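Ps01740 (Pseudomonas sp. UW4, PDB 5UIF) is a cis-3-chloroacrylic acid dehalogenase homologue of the tautomerase superfamily that probably catalyses hydrolytic dehalogenation of small halogenated acids. Local coordinates at the interface of chains A and B. Sequence-based numbering; all coordinates share one arbitrary frame. Chains: chain A/B, Ps01740.

Contact 1: the interface of chains A and B. Residues chain A 6, 46, 51, 60, 62, 64; chain B 2, 4, 42, 44.
With CG beside the backbone N (chi1 -67°) and a bend at chi3, the side chain of A:Arg64 leaves strand 61-68 to meet B:Glu4 tip to tip; the carboxylate comes on an extended chain from strand 2-8. In this tautomerase-superfamily protein neighbouring subunits meet here through their strands, and long charged side chains can reach one another from separate strands. The pair is a salt bridge, but the guanidinium and carboxylate planes are 68° apart, not set for a flat, two-pronged pairing. The carboxylate oxygen OE1 takes a weak hydrogen bond from the amide NE2 of A:Gln6 and a weak one from NZ of B:Lys44, which is also a salt-bridge partner at 3.3 Å. An alanine in place of A:Arg64 would probably leave B:Glu4 without its cationic mate across the interface and let the carboxylate turn. Beside the charges, strand 51-53 of chain A and strand 40-46 of chain B form an antiparallel bridge, A:Ala51 with B:Leu42; the small alanine suits a place beside the leucine, its CB 4.0 Å from CD2. B:Leu42 points its branched end into chain A: CD1 meets A:Ile62 CD1 at 3.6 Å, and CD2 lies 3.7 Å from A:Leu46 CD1. Branched aliphatic chains suit this role because each methyl finds a different neighbour. B:Leu2 CD2 packs on CG2 of A:Ile62 at 3.8 Å, while the methylene CG of B:Lys44 lies against A:Leu46 CD2.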
# COMPACT_ATOMS: atom_id res chain seq x y z
N GLN A 6 -9.31 -1.11 -2.92
CA GLN A 6 -8.92 -2.38 -3.50
C GLN A 6 -10.08 -3.37 -3.51
O GLN A 6 -10.53 -3.82 -2.45
CB GLN A 6 -7.73 -2.99 -2.76
CG GLN A 6 -6.40 -2.35 -3.09
CD GLN A 6 -5.24 -3.03 -2.38
OE1 GLN A 6 -5.44 -3.75 -1.40
NE2 GLN A 6 -4.03 -2.79 -2.86
N LEU A 46 -8.21 -6.36 -8.07
CA LEU A 46 -7.49 -7.61 -7.85
C LEU A 46 -7.98 -8.67 -8.82
O LEU A 46 -9.17 -8.74 -9.13
CB LEU A 46 -7.66 -8.08 -6.41
CG LEU A 46 -7.17 -7.14 -5.31
CD1 LEU A 46 -7.65 -7.60 -3.95
CD2 LEU A 46 -5.65 -7.03 -5.34
N ALA A 51 -7.80 -12.81 -4.03
CA ALA A 51 -8.33 -12.24 -2.80
C ALA A 51 -8.87 -13.34 -1.90
O ALA A 51 -9.73 -14.12 -2.31
CB ALA A 51 -9.41 -11.21 -3.10
N PRO A 60 -13.35 -9.52 -0.64
CA PRO A 60 -13.39 -8.42 0.33
C PRO A 60 -13.10 -7.08 -0.33
O PRO A 60 -12.55 -7.05 -1.44
CB PRO A 60 -12.29 -8.80 1.32
CG PRO A 60 -11.30 -9.55 0.49
CD PRO A 60 -12.11 -10.31 -0.53
N ILE A 62 -11.20 -3.42 0.42
CA ILE A 62 -10.29 -2.72 1.32
C ILE A 62 -10.10 -1.27 0.91
O ILE A 62 -9.58 -0.98 -0.18
CB ILE A 62 -8.91 -3.41 1.40
CG1 ILE A 62 -9.03 -4.79 2.06
CG2 ILE A 62 -7.93 -2.55 2.17
CD1 ILE A 62 -9.36 -5.92 1.11
N ARG A 64 -8.20 2.06 2.21
CA ARG A 64 -7.23 2.61 3.14
C ARG A 64 -6.98 4.09 2.87
O ARG A 64 -6.83 4.50 1.71
CB ARG A 64 -5.92 1.82 3.08
CG ARG A 64 -6.04 0.40 3.58
CD ARG A 64 -4.71 -0.33 3.52
NE ARG A 64 -4.25 -0.52 2.15
CZ ARG A 64 -3.10 -1.09 1.82
NH1 ARG A 64 -2.28 -1.53 2.77
NH2 ARG A 64 -2.76 -1.22 0.55
N LEU B 2 -4.83 -7.82 7.71
CA LEU B 2 -4.70 -7.70 6.26
C LEU B 2 -3.27 -8.01 5.81
O LEU B 2 -2.32 -7.38 6.26
CB LEU B 2 -5.11 -6.30 5.80
CG LEU B 2 -5.01 -6.03 4.30
CD1 LEU B 2 -5.95 -6.95 3.53
CD2 LEU B 2 -5.32 -4.57 4.00
N GLU B 4 -0.86 -8.37 2.36
CA GLU B 4 -0.72 -8.12 0.93
C GLU B 4 0.59 -8.71 0.41
O GLU B 4 1.65 -8.51 1.01
CB GLU B 4 -0.77 -6.63 0.62
CG GLU B 4 -2.07 -5.96 1.03
CD GLU B 4 -2.02 -4.45 0.86
OE1 GLU B 4 -2.27 -3.97 -0.26
OE2 GLU B 4 -1.72 -3.76 1.86
N LEU B 42 -4.26 -10.75 0.26
CA LEU B 42 -4.39 -10.24 -1.09
C LEU B 42 -3.12 -10.45 -1.90
O LEU B 42 -2.01 -10.25 -1.40
CB LEU B 42 -4.74 -8.75 -1.06
CG LEU B 42 -5.89 -8.33 -0.14
CD1 LEU B 42 -6.07 -6.83 -0.17
CD2 LEU B 42 -7.18 -9.04 -0.53
N LYS B 44 -1.18 -9.20 -5.25
CA LYS B 44 -1.06 -8.24 -6.34
C LYS B 44 0.15 -8.56 -7.21
O LYS B 44 1.19 -8.99 -6.71
CB LYS B 44 -0.94 -6.81 -5.79
CG LYS B 44 -2.12 -6.39 -4.92
CD LYS B 44 -1.97 -4.95 -4.44
CE LYS B 44 -0.78 -4.80 -3.51
NZ LYS B 44 -0.62 -3.39 -3.05

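Contact 2: the interface of chains A and B. Residues chain A 77, 80-81, 84, 100; chain B 108-111.
A:Val100, in strand 98-105, and B:Met111, in the short strand 110-111, face each other as an antiparallel beta bridge, with hydrogen bonds from A:Val100 N to B:Met111 O (3.0 Å) and from B:Met111 N to A:Val100 O (2.8 Å). From this bridge the methionine side chain enters chain A. Its CG is anti to the backbone N (chi1 -178°), and the chain runs out extended before bending at chi3 (-67°), which turns the terminal methyl along helix 73-91. Methionine suits this place: it is long enough to reach from the sheet to the helix and flexible enough to fit between unlike side chains. CE lies 3.7 Å from CB of A:Leu80 and equally far from CE1 of A:His77, whose imidazole it meets obliquely. A:Arg81 crosses the methionine at about a right angle, and CE sits 3.9 Å above one face of its guanidinium, offset toward the rim. A:Leu80 also turns its branched end to the 3-10 helix 107-109, where its methyls meet backbone carbonyl oxygens of B:Ser108 and B:Trp109. The segment of one subunit near its modelled C-terminal end thus adds a short strand to its neighbour's sheet, which probably helps hold the trimer of the deposited assembly together. One turn farther along the helix from A:Leu80, A:Thr84 suits a helix wall beside sulfur because its small hydroxyl can turn back on its own backbone. That hydroxyl, OG1, donates to the carbonyl oxygen of A:Leu80, tilted 32° from the carbonyl plane, and lies 3.7 Å from SD of B:Met111.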
# COMPACT_ATOMS: atom_id res chain seq x y z
N HIS A 77 -13.02 8.46 13.42
CA HIS A 77 -14.16 7.54 13.49
C HIS A 77 -15.29 7.98 12.57
O HIS A 77 -15.94 7.16 11.92
CB HIS A 77 -14.67 7.42 14.92
CG HIS A 77 -15.92 6.61 15.05
ND1 HIS A 77 -15.92 5.23 15.07
CD2 HIS A 77 -17.22 6.98 15.17
CE1 HIS A 77 -17.16 4.79 15.19
NE2 HIS A 77 -17.97 5.83 15.25
N LEU A 80 -14.25 7.03 9.13
CA LEU A 80 -14.37 5.58 9.00
C LEU A 80 -15.81 5.15 8.76
O LEU A 80 -16.10 4.38 7.83
CB LEU A 80 -13.83 4.88 10.25
CG LEU A 80 -12.32 4.77 10.41
CD1 LEU A 80 -11.97 4.29 11.81
CD2 LEU A 80 -11.75 3.81 9.38
N ARG A 81 -16.72 5.64 9.60
CA ARG A 81 -18.13 5.28 9.54
C ARG A 81 -18.79 5.68 8.22
O ARG A 81 -19.48 4.88 7.59
CB ARG A 81 -18.89 5.91 10.70
CG ARG A 81 -19.36 4.92 11.74
CD ARG A 81 -20.43 4.02 11.17
NE ARG A 81 -20.63 2.82 11.98
CZ ARG A 81 -20.23 1.61 11.63
NH1 ARG A 81 -19.61 1.42 10.47
NH2 ARG A 81 -20.44 0.58 12.44
N THR A 84 -17.60 3.69 5.14
CA THR A 84 -18.13 2.33 5.21
C THR A 84 -19.60 2.27 4.82
O THR A 84 -20.01 1.42 4.03
CB THR A 84 -17.96 1.73 6.62
OG1 THR A 84 -16.60 1.85 7.03
CG2 THR A 84 -18.38 0.27 6.64
N VAL A 100 -12.25 -0.73 6.23
CA VAL A 100 -11.80 0.64 6.04
C VAL A 100 -10.79 1.02 7.12
O VAL A 100 -11.02 0.78 8.31
CB VAL A 100 -12.98 1.63 6.07
CG1 VAL A 100 -12.49 3.05 5.82
CG2 VAL A 100 -14.02 1.24 5.03
N SER B 108 -8.71 1.69 16.83
CA SER B 108 -9.53 2.86 16.57
C SER B 108 -9.36 3.37 15.14
O SER B 108 -10.15 4.19 14.67
CB SER B 108 -9.19 3.98 17.55
OG SER B 108 -9.19 3.50 18.89
N TRP B 109 -8.35 2.87 14.44
CA TRP B 109 -8.01 3.37 13.11
C TRP B 109 -8.62 2.52 12.00
O TRP B 109 -8.60 2.90 10.83
CB TRP B 109 -6.49 3.44 12.94
CG TRP B 109 -5.82 4.46 13.82
CD1 TRP B 109 -6.35 5.06 14.93
CD2 TRP B 109 -4.50 5.00 13.66
NE1 TRP B 109 -5.44 5.94 15.47
CE2 TRP B 109 -4.30 5.92 14.71
CE3 TRP B 109 -3.48 4.79 12.73
CZ2 TRP B 109 -3.11 6.63 14.86
CZ3 TRP B 109 -2.30 5.50 12.88
CH2 TRP B 109 -2.12 6.40 13.94
N ALA B 110 -9.15 1.36 12.37
CA ALA B 110 -9.77 0.46 11.39
C ALA B 110 -11.22 0.19 11.74
O ALA B 110 -11.64 0.32 12.89
CB ALA B 110 -8.99 -0.84 11.31
N MET B 111 -12.00 -0.18 10.73
CA MET B 111 -13.40 -0.55 10.92
C MET B 111 -13.79 -1.67 9.97
O MET B 111 -13.55 -1.59 8.76
CB MET B 111 -14.31 0.66 10.72
CG MET B 111 -15.78 0.38 10.95
SD MET B 111 -16.82 1.84 10.77
CE MET B 111 -16.27 2.82 12.16

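The C-alpha centres of contact 1 and contact 2 lie about 16 Å apart, and the two share no residue. Contact 1 uses strands 2-8 and 40-46 of both chains with strands 51-53 and 61-68 of chain A, whereas contact 2 sets helix 73-91 and strand 98-105 of chain A against the C-terminal segment of chain B. Both contain an antiparallel bridge between the chains; contact 1 adds charged and aliphatic side chains, contact 2 a methionine laid on the helix. The interface is not an exact two-fold, which is consistent with a closed ring of the three copies in the deposited assembly.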